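Local coordinates for core protein VP7 (Bluetongue virus, PDB 1BVP) that forms trimeric capsomers that assemble on a VP3 scaffold to build the surface layer of the viral core, at residues L281-L286 / L291-P296. Sequence-based numbering, arbitrary orientation.
Sequences LRTAIL and LPNMLP
Thr283 and Asn293 have the nearest pair of CA atoms across the contact, 4.8 Å apart, and their side chains meet where Thr283 CG2 lies 3.7 Å from Asn293 ND2. A chi1 of -58° sets that methyl anti to the backbone N, against the Asn293 amide, and places OG1 beside the same N, where it hydrogen-bonds to His279 O one turn back. The methyl-amide contact is van der Waals; Asn293 ND2 has its hydrogen bond to Asn287 OD1 in the connecting loop. The terminal CE of Met294 adds to this patch, 4.0 Å from Thr283 OG1. One turn further on, Leu286 lays its CB 3.8 Å from Asn293 CA, while its two methyls point to different residues: CD1 sits against Pro292 O at 3.5 Å, and CD2 touches Leu291 CD2 at 4.0 Å. Arg282 passes beside the loop, its NH1 3.5 Å from Asn293 O at an oblique approach without a hydrogen bond. Its guanidinium is positioned instead by Val270 O through NE and by Ser272 O and His279 ND1 through NH2. In the second shell the Tyr271 hydroxyl hydrogen-bonds to Pro292 O, and Tyr271 packs on Leu286 and Leu291, which also abut helix 304-323. The arrangement is a chain reversal after helix 276-286, the outgoing loop folding back along the helix's last turns within the helical domain of VP7.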
# COMPACT_ATOMS: atom_id res chain seq x y z
N LEU A 281 7.04 -26.15 7.83
CA LEU A 281 7.63 -26.20 6.49
C LEU A 281 8.18 -24.84 6.09
O LEU A 281 9.32 -24.73 5.60
CB LEU A 281 6.54 -26.60 5.50
CG LEU A 281 6.72 -27.41 4.20
CD1 LEU A 281 5.91 -26.73 3.12
CD2 LEU A 281 8.15 -27.56 3.77
N ARG A 282 7.35 -23.80 6.25
CA ARG A 282 7.76 -22.44 5.90
C ARG A 282 9.01 -22.07 6.70
O ARG A 282 10.00 -21.58 6.15
CB ARG A 282 6.64 -21.44 6.16
CG ARG A 282 7.07 -20.03 5.74
CD ARG A 282 7.04 -19.06 6.91
NE ARG A 282 5.72 -19.01 7.55
CZ ARG A 282 5.47 -19.45 8.79
NH1 ARG A 282 6.46 -19.97 9.52
NH2 ARG A 282 4.23 -19.43 9.27
N THR A 283 8.96 -22.29 8.01
CA THR A 283 10.12 -22.02 8.85
C THR A 283 11.37 -22.74 8.34
O THR A 283 12.43 -22.13 8.16
CB THR A 283 9.86 -22.49 10.25
OG1 THR A 283 8.71 -21.83 10.75
CG2 THR A 283 11.05 -22.22 11.10
N ALA A 284 11.24 -24.04 8.07
CA ALA A 284 12.38 -24.83 7.56
C ALA A 284 12.93 -24.30 6.24
O ALA A 284 14.14 -24.28 6.05
CB ALA A 284 11.98 -26.29 7.40
N ILE A 285 12.06 -23.91 5.32
CA ILE A 285 12.53 -23.38 4.05
C ILE A 285 13.21 -22.02 4.27
O ILE A 285 14.29 -21.78 3.74
CB ILE A 285 11.35 -23.24 3.04
CG1 ILE A 285 10.74 -24.60 2.75
CG2 ILE A 285 11.81 -22.57 1.76
CD1 ILE A 285 9.42 -24.52 2.05
N LEU A 286 12.62 -21.14 5.08
CA LEU A 286 13.22 -19.83 5.30
C LEU A 286 14.57 -19.88 6.05
O LEU A 286 15.41 -18.98 5.88
CB LEU A 286 12.22 -18.87 5.94
CG LEU A 286 11.12 -18.39 4.98
CD1 LEU A 286 10.06 -17.60 5.67
CD2 LEU A 286 11.69 -17.60 3.81
N LEU A 291 16.24 -14.41 5.09
CA LEU A 291 14.97 -13.89 5.53
C LEU A 291 14.62 -14.47 6.89
O LEU A 291 15.08 -15.55 7.25
CB LEU A 291 13.89 -14.32 4.55
CG LEU A 291 13.28 -13.51 3.40
CD1 LEU A 291 13.93 -12.20 3.18
CD2 LEU A 291 13.34 -14.36 2.15
N PRO A 292 13.91 -13.69 7.72
CA PRO A 292 13.52 -14.22 9.02
C PRO A 292 12.58 -15.40 8.77
O PRO A 292 11.79 -15.41 7.83
CB PRO A 292 12.79 -13.03 9.68
CG PRO A 292 12.50 -12.08 8.54
CD PRO A 292 13.69 -12.23 7.65
N ASN A 293 12.67 -16.41 9.63
CA ASN A 293 11.87 -17.60 9.46
C ASN A 293 10.43 -17.59 9.94
O ASN A 293 9.67 -18.48 9.60
CB ASN A 293 12.65 -18.81 9.97
CG ASN A 293 12.77 -18.84 11.47
OD1 ASN A 293 12.11 -18.06 12.18
ND2 ASN A 293 13.59 -19.73 11.98
N MET A 294 10.05 -16.66 10.81
CA MET A 294 8.63 -16.64 11.21
C MET A 294 7.95 -15.31 11.42
O MET A 294 6.75 -15.25 11.62
CB MET A 294 8.27 -17.66 12.30
CG MET A 294 9.10 -17.70 13.54
SD MET A 294 8.38 -18.98 14.58
CE MET A 294 9.52 -20.29 14.37
N LEU A 295 8.70 -14.23 11.27
CA LEU A 295 8.11 -12.89 11.39
C LEU A 295 8.63 -12.11 10.21
O LEU A 295 9.78 -12.28 9.80
CB LEU A 295 8.53 -12.21 12.70
CG LEU A 295 7.95 -12.81 13.98
CD1 LEU A 295 8.70 -12.32 15.17
CD2 LEU A 295 6.48 -12.51 14.09
N PRO A 296 7.75 -11.30 9.59
CA PRO A 296 8.14 -10.48 8.43
C PRO A 296 9.36 -9.64 8.80
O PRO A 296 9.50 -9.20 9.96
CB PRO A 296 6.94 -9.54 8.24
CG PRO A 296 5.78 -10.24 8.93
CD PRO A 296 6.38 -11.03 10.05